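Local coordinates for protein ribonuclease mar1, putative (PDB 1YZV) that is of unproven function but has the fold of the isochorismatase superfamily and may be a ribonuclease, at residues A46-G51 and S175-L180; H53-T58 and K190-L195; H87-K92 and M102-L107; Q126-L131 and V138-D143; Q179-K182 and P187-K190. All blocks are in the same frame, centred on the assembly; numbering follows the deposited sequence.

How the interactions relate
Interactions 1, 2 and 5 form one cluster in which helices 39-56, 173-181 and 189-197 pack on each other. The centres of interactions 1 and 2 and of interactions 2 and 5 are about 8 Å apart, and L177 and I192 touch where the first two meet. Interaction 4 lies across the sheet, its centre about 15 Å from that of interaction 1; the two are joined through A141, which packs against F49 and I176. Interaction 3 lies on strand 87-91, outermost within this chain, about 20 Å from interaction 1 between centres. A bound sulfate, probably from the crystallisation liquor, lies about 5 Å from the R48 side chain of interaction 1.

Interaction 1 (A46-G51 and S175-L180); sequences ANRFAG and SILMQL
The guanidinium group of R48 makes two hydrogen bonds, NH1 with S173 OG and NH2 with the carbonyl oxygen of L195. The aliphatic part of the same side chain serves the contact, for R48 CG lies 4.1 Å from L177 CD1. Its chain starts with CG anti to the backbone N (chi1 170°) and bends only at chi3, which brings CG alongside the leucine methyl while the charged end goes on to its polar partners. A bound sulfate lies about 5 Å from this side chain.

F49 carries the rest. L177 CD1 comes to the edge of its ring, near the ring plane, at 3.7 Å from F49 CE1. I176 CG2 approaches the same F49 CE1 obliquely, at 3.8 Å, and the two side chains cross at about a right angle. In this alpha/beta/alpha fold, helices 39-56 and 173-181 lie on one face of the parallel sheet, running the same way at 15° with their axes 11.4 Å apart. So wide a spacing suits a large flat ring and branched residues, which bridge it; F49 and I176 also reach V114 and A141 on the sheet below. On the far side of helix 173-181, Q179 NE2 donates to S175 OG at 3.0 Å, the oxygen lying in the amide plane of Q179; S175 OG is also bonded to H121 O of the second subunit.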
# COMPACT_ATOMS: atom_id res chain seq x y z
N ALA A 46 11.63 -5.89 -22.47
CA ALA A 46 11.10 -5.94 -23.84
C ALA A 46 11.58 -7.19 -24.61
O ALA A 46 10.79 -7.90 -25.26
CB ALA A 46 11.43 -4.66 -24.61
N ASN A 47 12.87 -7.49 -24.45
CA ASN A 47 13.50 -8.68 -25.01
C ASN A 47 13.05 -10.01 -24.41
O ASN A 47 12.82 -10.99 -25.13
CB ASN A 47 15.01 -8.54 -24.95
CG ASN A 47 15.55 -7.60 -26.00
OD1 ASN A 47 14.94 -7.44 -27.07
ND2 ASN A 47 16.65 -6.88 -25.68
N ARG A 48 12.82 -10.01 -23.11
CA ARG A 48 12.30 -11.17 -22.44
C ARG A 48 10.90 -11.52 -22.95
O ARG A 48 10.58 -12.70 -23.23
CB ARG A 48 12.28 -10.90 -20.93
CG ARG A 48 11.54 -11.92 -20.14
CD ARG A 48 11.79 -11.74 -18.66
NE ARG A 48 13.10 -12.23 -18.26
CZ ARG A 48 13.54 -12.23 -17.00
NH1 ARG A 48 12.77 -11.75 -16.01
NH2 ARG A 48 14.70 -12.82 -16.72
N PHE A 49 10.04 -10.52 -23.00
CA PHE A 49 8.67 -10.74 -23.52
C PHE A 49 8.62 -11.02 -25.02
O PHE A 49 7.76 -11.77 -25.49
CB PHE A 49 7.77 -9.56 -23.18
CG PHE A 49 7.51 -9.39 -21.68
CD1 PHE A 49 7.26 -10.47 -20.87
CD2 PHE A 49 7.30 -8.12 -21.15
CE1 PHE A 49 6.94 -10.30 -19.51
CE2 PHE A 49 7.00 -7.93 -19.81
CZ PHE A 49 6.81 -9.03 -18.98
N ALA A 50 9.60 -10.48 -25.76
CA ALA A 50 9.75 -10.83 -27.18
C ALA A 50 10.04 -12.31 -27.32
O ALA A 50 9.39 -12.98 -28.12
CB ALA A 50 10.83 -9.99 -27.87
N GLY A 51 10.96 -12.84 -26.50
CA GLY A 51 11.26 -14.25 -26.50
C GLY A 51 10.08 -15.11 -26.06
O GLY A 51 9.78 -16.16 -26.65
N SER A 175 7.63 -13.18 -12.72
CA SER A 175 6.38 -13.60 -12.16
C SER A 175 5.35 -13.77 -13.25
O SER A 175 4.69 -14.81 -13.31
CB SER A 175 5.90 -12.63 -11.12
OG SER A 175 4.84 -13.17 -10.38
N ILE A 176 5.39 -12.84 -14.21
CA ILE A 176 4.46 -12.84 -15.35
C ILE A 176 4.69 -14.08 -16.24
O ILE A 176 3.74 -14.83 -16.53
CB ILE A 176 4.57 -11.52 -16.10
CG1 ILE A 176 3.94 -10.40 -15.27
CG2 ILE A 176 3.98 -11.60 -17.52
CD1 ILE A 176 4.38 -9.01 -15.66
N LEU A 177 5.95 -14.37 -16.56
CA LEU A 177 6.27 -15.56 -17.32
C LEU A 177 5.66 -16.82 -16.69
O LEU A 177 5.03 -17.65 -17.38
CB LEU A 177 7.79 -15.71 -17.48
CG LEU A 177 8.38 -15.26 -18.79
CD1 LEU A 177 8.07 -13.79 -19.05
CD2 LEU A 177 9.88 -15.55 -18.83
N MET A 178 5.87 -16.98 -15.38
CA MET A 178 5.48 -18.19 -14.66
C MET A 178 3.97 -18.23 -14.38
O MET A 178 3.38 -19.32 -14.35
CB MET A 178 6.31 -18.32 -13.37
CG MET A 178 7.81 -18.43 -13.65
SD MET A 178 8.20 -19.93 -14.53
CE MET A 178 8.17 -19.46 -16.27
N GLN A 179 3.33 -17.06 -14.32
CA GLN A 179 1.85 -16.96 -14.33
C GLN A 179 1.19 -17.49 -15.60
O GLN A 179 0.14 -18.16 -15.54
CB GLN A 179 1.36 -15.51 -14.10
CG GLN A 179 1.53 -15.02 -12.68
CD GLN A 179 1.34 -13.49 -12.58
OE1 GLN A 179 0.41 -12.96 -13.14
NE2 GLN A 179 2.26 -12.81 -11.93
N LEU A 180 1.80 -17.21 -16.74
CA LEU A 180 1.26 -17.64 -18.02
C LEU A 180 1.44 -19.13 -18.20
O LEU A 180 0.70 -19.71 -18.96
CB LEU A 180 1.90 -16.89 -19.18
CG LEU A 180 1.48 -15.44 -19.27
CD1 LEU A 180 2.53 -14.61 -20.07
CD2 LEU A 180 0.05 -15.33 -19.85

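Interaction 2 (H53-T58 and K190-L195); sequences HTALGT and KTIAPL
A55 presents its methyl group to T191, with A55 CB 3.9 Å from T191 CG2. The contact is a helix-helix junction on the outer layer of the alpha/beta/alpha fold: the last turn of helix 39-56 meets helix 189-197 near the C-terminus of the chain, and the backbones come close, with A55 CA 6.8 Å from T191 CA. At such a spacing a residue as small as alanine fits well.

The CB of A55 is directed at the opposite helix, and T191 answers it directly. A chi1 of -56° sets T191 CG2 anti to its backbone N, so that this methyl faces the alanine, while OG1 stands beside the backbone N, anti to the carbonyl carbon. I192 comes differently. Its CB does not aim at A55; the longer CG1 branch carries CD1 to the A55 side. The modelled separation of CD1 from the alanine methyl is doubtful, so no more than their being neighbours can be taken from it. The isoleucine also packs on L177 and L181 of helix 173-181, and thus fills the corner among three helices, where a buried branched residue is apt.

H53 turns the other way, toward S61 and D85, which hold its two ring nitrogens. G57 then ends the helix with a positive phi of 85°, which glycine accepts readily. Across the junction P194, having no N-H, interrupts the helical bonding of 189-197, and L195 N turns to I192 O, three residues back, at 2.9 Å.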
# COMPACT_ATOMS: atom_id res chain seq x y z
N HIS A 53 6.75 -14.27 -26.27
CA HIS A 53 5.81 -14.11 -27.36
C HIS A 53 6.13 -15.08 -28.52
O HIS A 53 5.24 -15.76 -29.05
CB HIS A 53 5.85 -12.66 -27.87
CG HIS A 53 5.29 -12.47 -29.25
ND1 HIS A 53 3.93 -12.28 -29.48
CD2 HIS A 53 5.89 -12.42 -30.46
CE1 HIS A 53 3.75 -12.05 -30.77
NE2 HIS A 53 4.91 -12.17 -31.39
N THR A 54 7.40 -15.13 -28.90
CA THR A 54 7.85 -16.03 -30.00
C THR A 54 7.70 -17.51 -29.65
O THR A 54 7.19 -18.28 -30.48
CB THR A 54 9.28 -15.67 -30.44
OG1 THR A 54 9.21 -14.34 -31.00
CG2 THR A 54 9.83 -16.65 -31.48
N ALA A 55 7.93 -17.86 -28.39
CA ALA A 55 7.70 -19.24 -27.91
C ALA A 55 6.21 -19.63 -27.86
O ALA A 55 5.84 -20.81 -28.16
CB ALA A 55 8.31 -19.44 -26.54
N LEU A 56 5.35 -18.69 -27.45
CA LEU A 56 3.92 -18.99 -27.34
C LEU A 56 3.25 -19.12 -28.72
O LEU A 56 2.29 -19.89 -28.91
CB LEU A 56 3.23 -17.95 -26.46
CG LEU A 56 3.74 -17.71 -25.03
CD1 LEU A 56 2.89 -16.62 -24.33
CD2 LEU A 56 3.74 -18.99 -24.25
N GLY A 57 3.71 -18.33 -29.67
CA GLY A 57 3.17 -18.33 -30.99
C GLY A 57 1.96 -17.46 -31.19
O GLY A 57 1.35 -16.98 -30.24
N THR A 58 1.59 -17.25 -32.45
CA THR A 58 0.51 -16.30 -32.78
C THR A 58 -0.84 -16.78 -32.38
O THR A 58 -1.75 -15.99 -32.22
CB THR A 58 0.47 -15.95 -34.29
OG1 THR A 58 0.45 -17.15 -35.08
CG2 THR A 58 1.69 -15.14 -34.65
N LYS A 190 10.38 -25.68 -21.19
CA LYS A 190 11.78 -25.89 -21.57
C LYS A 190 12.28 -24.84 -22.53
O LYS A 190 13.42 -24.37 -22.43
CB LYS A 190 11.96 -27.28 -22.19
CG LYS A 190 13.37 -27.61 -22.59
CD LYS A 190 14.19 -28.11 -21.39
CE LYS A 190 15.63 -28.51 -21.78
NZ LYS A 190 16.27 -29.16 -20.60
N THR A 191 11.39 -24.37 -23.40
CA THR A 191 11.76 -23.30 -24.31
C THR A 191 11.93 -21.94 -23.62
O THR A 191 12.75 -21.17 -24.02
CB THR A 191 10.71 -23.17 -25.45
OG1 THR A 191 10.59 -24.43 -26.12
CG2 THR A 191 11.15 -22.14 -26.43
N ILE A 192 11.11 -21.65 -22.61
CA ILE A 192 11.05 -20.36 -21.90
C ILE A 192 12.06 -20.23 -20.76
O ILE A 192 12.51 -19.11 -20.42
CB ILE A 192 9.58 -20.18 -21.27
CG1 ILE A 192 8.57 -20.00 -22.38
CG2 ILE A 192 9.49 -19.01 -20.32
CD1 ILE A 192 9.05 -19.12 -23.45
N ALA A 193 12.35 -21.36 -20.13
CA ALA A 193 13.22 -21.43 -18.94
C ALA A 193 14.56 -20.67 -19.06
O ALA A 193 14.93 -19.96 -18.13
CB ALA A 193 13.49 -22.87 -18.55
N PRO A 194 15.23 -20.75 -20.23
CA PRO A 194 16.47 -19.97 -20.44
C PRO A 194 16.31 -18.45 -20.32
O PRO A 194 17.23 -17.79 -19.82
CB PRO A 194 16.89 -20.35 -21.87
CG PRO A 194 16.24 -21.68 -22.11
CD PRO A 194 14.92 -21.57 -21.42
N LEU A 195 15.10 -17.92 -20.58
CA LEU A 195 14.86 -16.48 -20.45
C LEU A 195 14.97 -16.06 -19.01
O LEU A 195 15.53 -15.02 -18.71
CB LEU A 195 13.50 -16.09 -20.98
CG LEU A 195 13.22 -16.33 -22.46
CD1 LEU A 195 11.75 -16.03 -22.76
CD2 LEU A 195 14.13 -15.48 -23.31

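Interaction 3 (H87-K92 and M102-L107); sequences HVFSKK and MPLVDL
Strand 87-91, outermost in the parallel sheet of this chain, is met here by the short, weakly bonded helix about 102-105, part of the connection that leads to strand 110-118. H87 and F89 stand two residues apart on the strand and therefore project from the same face, toward L104. Both are met by a single methyl group, L104 CD2.

The histidine receives it on a ring face. L104 CD2 lies 3.9 Å from the centroid of the H87 ring and 22° off the ring normal, a CH-pi contact displaced toward the rim; the closest ring atom, H87 CG, is 3.7 Å from L104 CD2. The phenylalanine offers an edge: L104 CD2 is near the plane of the F89 ring, 3.8 Å from F89 CZ, and the two side chains approach from opposite directions. In both aromatic residues CG is anti to the carbonyl carbon (chi1 -57° in H87), which brings both rings over to the leucine. Leucine suits the spot because one branch can be shared between two flat groups, while the side chain also touches I64 on the neighbouring strand 61-68.

The short helix is held by M102 O, which accepts from both V105 N and D106 N, the latter at 2.7 Å. On the strand K91 reaches into the protein to a salt bridge with D27, consistent with the Asp-Lys pair of isochorismatase-like enzymes. The contact belongs to the connection from the third strand to the fourth, in a parallel sheet whose order 3-2-1-4-5-6 is that of a Rossmann-like alpha/beta/alpha fold.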
# COMPACT_ATOMS: atom_id res chain seq x y z
N HIS A 87 3.65 -5.55 -34.17
CA HIS A 87 2.87 -4.46 -34.80
C HIS A 87 3.33 -3.13 -34.17
O HIS A 87 3.24 -2.96 -32.94
CB HIS A 87 1.40 -4.69 -34.52
CG HIS A 87 0.88 -6.02 -34.98
ND1 HIS A 87 0.22 -6.18 -36.18
CD2 HIS A 87 0.79 -7.22 -34.34
CE1 HIS A 87 -0.22 -7.43 -36.28
NE2 HIS A 87 0.13 -8.09 -35.19
N VAL A 88 3.94 -2.26 -34.98
CA VAL A 88 4.55 -1.04 -34.50
C VAL A 88 3.77 0.18 -35.01
O VAL A 88 3.46 0.26 -36.20
CB VAL A 88 6.00 -0.94 -34.93
CG1 VAL A 88 6.68 0.30 -34.35
CG2 VAL A 88 6.77 -2.20 -34.54
N PHE A 89 3.38 1.08 -34.12
CA PHE A 89 2.57 2.23 -34.52
C PHE A 89 3.10 3.51 -33.91
O PHE A 89 3.61 3.55 -32.79
CB PHE A 89 1.13 2.07 -34.06
CG PHE A 89 0.48 0.77 -34.48
CD1 PHE A 89 -0.11 0.65 -35.71
CD2 PHE A 89 0.46 -0.32 -33.63
CE1 PHE A 89 -0.68 -0.56 -36.10
CE2 PHE A 89 -0.17 -1.49 -33.99
CZ PHE A 89 -0.71 -1.62 -35.24
N SER A 90 2.88 4.60 -34.64
CA SER A 90 3.21 5.94 -34.17
C SER A 90 2.00 6.53 -33.50
O SER A 90 0.91 6.25 -33.91
CB SER A 90 3.57 6.80 -35.38
OG SER A 90 4.92 6.51 -35.62
N LYS A 91 2.21 7.34 -32.46
CA LYS A 91 1.11 8.07 -31.81
C LYS A 91 1.55 9.43 -31.22
O LYS A 91 2.70 9.62 -30.81
CB LYS A 91 0.48 7.24 -30.67
CG LYS A 91 1.48 6.96 -29.49
CD LYS A 91 0.93 5.99 -28.47
CE LYS A 91 1.75 5.89 -27.15
NZ LYS A 91 2.01 7.20 -26.46
N LYS A 92 0.55 10.27 -30.99
CA LYS A 92 0.64 11.44 -30.17
C LYS A 92 -0.24 11.32 -28.92
O LYS A 92 0.03 11.98 -27.94
CB LYS A 92 0.25 12.67 -30.97
CG LYS A 92 1.29 12.94 -32.09
CD LYS A 92 1.27 14.37 -32.53
CE LYS A 92 2.26 14.61 -33.69
NZ LYS A 92 1.75 13.96 -34.96
N MET A 102 -6.65 -0.78 -31.79
CA MET A 102 -7.92 -1.32 -31.34
C MET A 102 -8.35 -2.64 -31.99
O MET A 102 -8.80 -3.52 -31.27
CB MET A 102 -9.03 -0.25 -31.46
CG MET A 102 -8.88 0.86 -30.44
SD MET A 102 -9.30 0.33 -28.76
CE MET A 102 -11.09 0.33 -28.76
N PRO A 103 -8.16 -2.82 -33.32
CA PRO A 103 -8.49 -4.11 -33.95
C PRO A 103 -7.59 -5.29 -33.52
O PRO A 103 -7.82 -6.46 -33.92
CB PRO A 103 -8.29 -3.85 -35.44
CG PRO A 103 -8.11 -2.35 -35.59
CD PRO A 103 -7.60 -1.86 -34.29
N LEU A 104 -6.54 -5.00 -32.77
CA LEU A 104 -5.63 -6.02 -32.26
C LEU A 104 -5.99 -6.51 -30.87
O LEU A 104 -5.64 -7.62 -30.51
CB LEU A 104 -4.19 -5.50 -32.26
CG LEU A 104 -3.27 -5.79 -33.45
CD1 LEU A 104 -3.96 -6.09 -34.69
CD2 LEU A 104 -2.28 -4.64 -33.65
N VAL A 105 -6.67 -5.68 -30.09
CA VAL A 105 -6.98 -5.98 -28.70
C VAL A 105 -8.46 -5.93 -28.39
O VAL A 105 -8.91 -6.54 -27.43
CB VAL A 105 -6.20 -4.97 -27.76
CG1 VAL A 105 -6.67 -3.53 -27.94
CG2 VAL A 105 -6.33 -5.35 -26.31
N ASP A 106 -9.24 -5.16 -29.16
CA ASP A 106 -10.70 -5.07 -28.94
C ASP A 106 -11.38 -6.32 -29.53
O ASP A 106 -12.26 -6.21 -30.37
CB ASP A 106 -11.25 -3.80 -29.58
CG ASP A 106 -12.66 -3.46 -29.14
OD1 ASP A 106 -13.11 -3.85 -28.02
OD2 ASP A 106 -13.28 -2.67 -29.88
N LEU A 107 -10.91 -7.49 -29.12
CA LEU A 107 -11.49 -8.80 -29.52
C LEU A 107 -11.73 -9.57 -28.23
O LEU A 107 -10.91 -9.51 -27.34
CB LEU A 107 -10.50 -9.57 -30.41
CG LEU A 107 -10.03 -8.90 -31.71
CD1 LEU A 107 -8.75 -9.52 -32.29
CD2 LEU A 107 -11.15 -8.94 -32.74

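Interaction 4 (Q126-L131 and V138-D143); sequences QTAAAL and VVIAVD
V138 puts its two methyl groups into a shallow notch of helix 120-133 formed by A128 and L131, residues three apart and so on neighbouring turns of one helix face. V138 CG2 is the bump: it lies 3.9 Å from L131 CD1, and A128 CB is somewhat farther off, 4.5 Å from V138 CG2. The leucine and the valine cross at about a right angle, so that the leucine methyl comes over the branched carbon as well, with L131 CD1 4.1 Å from V138 CB. The other methyl stands between the backbone N and the carbonyl carbon (chi1 49°), a crowded position. From there V138 CG1 rests on the helix backbone, 4.0 Å from A128 O.

This is the return half of a beta-alpha-beta crossover: strand 110-118 leads into helix 120-133, which packs back on the sheet before strand 137-146 is laid down alongside in parallel. The helix runs nearly antiparallel to the strand, at 164°, with the axes 9.3 Å apart. Beta-branched residues suit the strand, where they give the sheet short, stubby ridges, and alanine on the helix supplies the hollow that lets the backbones approach.

Two places along the strand, I140 projects from the same face. Its CB is not directed at the helix, but the CG1 branch extends until I140 CD1 is 4.2 Å from A128 CB. M160 of helix 150-161 touches both A128 and I140. V139, between V138 and I140, belongs to the opposite face of the sheet, where it packs against I176.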
# COMPACT_ATOMS: atom_id res chain seq x y z
N GLN A 126 -1.83 5.92 -18.30
CA GLN A 126 -3.00 6.18 -19.11
C GLN A 126 -3.47 4.99 -19.98
O GLN A 126 -4.66 4.81 -20.20
CB GLN A 126 -2.84 7.46 -19.98
CG GLN A 126 -2.56 8.68 -19.09
CD GLN A 126 -2.67 9.98 -19.78
OE1 GLN A 126 -3.43 10.14 -20.76
NE2 GLN A 126 -1.92 10.97 -19.26
N THR A 127 -2.54 4.17 -20.44
CA THR A 127 -2.87 2.93 -21.15
C THR A 127 -3.58 1.94 -20.23
O THR A 127 -4.57 1.33 -20.62
CB THR A 127 -1.59 2.30 -21.79
OG1 THR A 127 -0.96 3.24 -22.69
CG2 THR A 127 -1.91 1.02 -22.54
N ALA A 128 -3.08 1.77 -19.01
CA ALA A 128 -3.72 0.89 -18.03
C ALA A 128 -5.15 1.34 -17.79
O ALA A 128 -6.06 0.51 -17.79
CB ALA A 128 -2.95 0.87 -16.70
N ALA A 129 -5.34 2.63 -17.57
CA ALA A 129 -6.66 3.16 -17.33
C ALA A 129 -7.58 2.89 -18.51
O ALA A 129 -8.74 2.52 -18.31
CB ALA A 129 -6.59 4.68 -17.03
N ALA A 130 -7.10 3.15 -19.72
CA ALA A 130 -7.89 2.90 -20.95
C ALA A 130 -8.27 1.41 -21.12
O ALA A 130 -9.41 1.09 -21.46
CB ALA A 130 -7.11 3.41 -22.16
N LEU A 131 -7.34 0.50 -20.82
CA LEU A 131 -7.61 -0.92 -20.85
C LEU A 131 -8.62 -1.32 -19.79
O LEU A 131 -9.52 -2.14 -20.04
CB LEU A 131 -6.30 -1.74 -20.68
CG LEU A 131 -5.38 -1.64 -21.90
CD1 LEU A 131 -3.99 -2.12 -21.52
CD2 LEU A 131 -5.95 -2.47 -23.08
N VAL A 138 -5.13 -6.12 -16.96
CA VAL A 138 -3.85 -5.51 -17.33
C VAL A 138 -2.82 -5.68 -16.20
O VAL A 138 -3.13 -5.48 -15.02
CB VAL A 138 -4.01 -4.03 -17.85
CG1 VAL A 138 -4.84 -3.20 -16.97
CG2 VAL A 138 -2.66 -3.36 -18.11
N VAL A 139 -1.65 -6.20 -16.55
CA VAL A 139 -0.60 -6.47 -15.58
C VAL A 139 0.60 -5.66 -15.96
O VAL A 139 1.04 -5.70 -17.14
CB VAL A 139 -0.26 -7.97 -15.56
CG1 VAL A 139 0.74 -8.29 -14.40
CG2 VAL A 139 -1.52 -8.72 -15.37
N ILE A 140 1.01 -4.79 -15.05
CA ILE A 140 2.15 -3.94 -15.26
C ILE A 140 3.42 -4.78 -14.91
O ILE A 140 3.52 -5.29 -13.80
CB ILE A 140 2.08 -2.65 -14.40
CG1 ILE A 140 0.73 -1.95 -14.52
CG2 ILE A 140 3.22 -1.71 -14.70
CD1 ILE A 140 0.39 -1.53 -15.88
N ALA A 141 4.42 -4.79 -15.78
CA ALA A 141 5.72 -5.37 -15.43
C ALA A 141 6.60 -4.26 -14.91
O ALA A 141 7.26 -3.57 -15.68
CB ALA A 141 6.38 -6.04 -16.63
N VAL A 142 6.58 -4.05 -13.60
CA VAL A 142 7.25 -2.89 -13.02
C VAL A 142 8.74 -2.79 -13.34
O VAL A 142 9.30 -1.67 -13.45
CB VAL A 142 6.97 -2.77 -11.47
CG1 VAL A 142 7.56 -3.91 -10.66
CG2 VAL A 142 7.47 -1.41 -10.89
N ASP A 143 9.41 -3.94 -13.41
CA ASP A 143 10.85 -4.02 -13.72
C ASP A 143 11.20 -3.59 -15.14
O ASP A 143 12.36 -3.27 -15.40
CB ASP A 143 11.48 -5.43 -13.41
CG ASP A 143 10.79 -6.62 -14.15
OD1 ASP A 143 9.55 -6.62 -14.25
OD2 ASP A 143 11.50 -7.61 -14.52

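Interaction 5 (Q179-K182 and P187-K190); sequences QLLK and PVFK
L181 meets V188 and F189 across the short connection between helix 173-181 and helix 189-197, where the first helix ends and the chain comes back after a loop to begin the second. The leucine is buried and its CB is directed at the returning chain, so its forked end can serve two successive residues.

The exposed P187 leads in, and V188 is the first residue of the segment to make contact. Its backbone N bonds to D186 OD1 in the loop, and its chi1 of -54° leaves CG2 between the backbone N and the carbonyl carbon. V188 CG2 lies 4.0 Å from both L181 CG and L181 CD1, leaving L181 CD2 to F189; the leucine and valine side chains cross obliquely. The compact valine also touches Y16 and L56, so that it fills the wedge between this connection and the end of helix 39-56.

F189, next in sequence, lies in helix 189-197. Its CG is anti to the backbone N (chi1 -175°), carrying the ring past the leucine and across it at about a right angle. L181 CD2 comes to the ring edge, near its plane, at 3.8 Å from F189 CD1, and the same methyl lies 4.0 Å from F189 CA. An aromatic residue suits this place because its ring is large enough to meet L181 at one edge and still pack on F94 of the second subunit. K190 then carries the helix on with its side chain at the exposed surface.

Before the loop K182, with positive phi, closes helix 173-181, and its side chain folds back: K182 NZ bonds to L13 O and, at 2.6 Å, to Q179 O, from a position 17° out of that carbonyl's plane.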
# COMPACT_ATOMS: atom_id res chain seq x y z
N GLN A 179 3.33 -17.06 -14.32
CA GLN A 179 1.85 -16.96 -14.33
C GLN A 179 1.19 -17.49 -15.60
O GLN A 179 0.14 -18.16 -15.54
CB GLN A 179 1.36 -15.51 -14.10
CG GLN A 179 1.53 -15.02 -12.68
CD GLN A 179 1.34 -13.49 -12.58
OE1 GLN A 179 0.41 -12.96 -13.14
NE2 GLN A 179 2.26 -12.81 -11.93
N LEU A 180 1.80 -17.21 -16.74
CA LEU A 180 1.26 -17.64 -18.02
C LEU A 180 1.44 -19.13 -18.20
O LEU A 180 0.70 -19.71 -18.96
CB LEU A 180 1.90 -16.89 -19.18
CG LEU A 180 1.48 -15.44 -19.27
CD1 LEU A 180 2.53 -14.61 -20.07
CD2 LEU A 180 0.05 -15.33 -19.85
N LEU A 181 2.51 -19.71 -17.64
CA LEU A 181 2.82 -21.13 -17.79
C LEU A 181 2.22 -22.08 -16.76
O LEU A 181 1.96 -23.24 -17.08
CB LEU A 181 4.32 -21.37 -17.85
CG LEU A 181 4.99 -21.27 -19.22
CD1 LEU A 181 4.66 -19.98 -19.96
CD2 LEU A 181 6.42 -21.32 -18.97
N LYS A 182 2.23 -21.67 -15.49
CA LYS A 182 1.61 -22.41 -14.36
C LYS A 182 2.24 -23.72 -13.86
O LYS A 182 2.02 -24.08 -12.69
CB LYS A 182 0.09 -22.60 -14.56
CG LYS A 182 -0.60 -21.23 -14.81
CD LYS A 182 -1.96 -21.06 -14.22
CE LYS A 182 -2.49 -19.59 -14.44
NZ LYS A 182 -1.78 -18.34 -13.79
N PRO A 187 4.29 -27.83 -22.04
CA PRO A 187 5.14 -28.02 -23.23
C PRO A 187 6.14 -26.88 -23.58
O PRO A 187 7.11 -27.15 -24.25
CB PRO A 187 4.13 -28.16 -24.38
CG PRO A 187 2.86 -28.60 -23.73
CD PRO A 187 2.87 -28.00 -22.34
N VAL A 188 5.82 -25.61 -23.29
CA VAL A 188 6.75 -24.52 -23.62
C VAL A 188 7.75 -24.20 -22.52
O VAL A 188 8.63 -23.36 -22.72
CB VAL A 188 6.05 -23.17 -24.08
CG1 VAL A 188 5.12 -23.40 -25.22
CG2 VAL A 188 5.28 -22.52 -22.99
N PHE A 189 7.62 -24.80 -21.33
CA PHE A 189 8.53 -24.44 -20.24
C PHE A 189 10.01 -24.55 -20.61
O PHE A 189 10.83 -23.64 -20.33
CB PHE A 189 8.26 -25.26 -18.98
CG PHE A 189 9.09 -24.83 -17.83
CD1 PHE A 189 8.75 -23.71 -17.10
CD2 PHE A 189 10.20 -25.57 -17.45
CE1 PHE A 189 9.55 -23.29 -16.03
CE2 PHE A 189 10.98 -25.15 -16.42
CZ PHE A 189 10.63 -24.03 -15.68
N LYS A 190 10.38 -25.68 -21.19
CA LYS A 190 11.78 -25.89 -21.57
C LYS A 190 12.28 -24.84 -22.53
O LYS A 190 13.42 -24.37 -22.43
CB LYS A 190 11.96 -27.28 -22.19
CG LYS A 190 13.37 -27.61 -22.59
CD LYS A 190 14.19 -28.11 -21.39
CE LYS A 190 15.63 -28.51 -21.78
NZ LYS A 190 16.27 -29.16 -20.60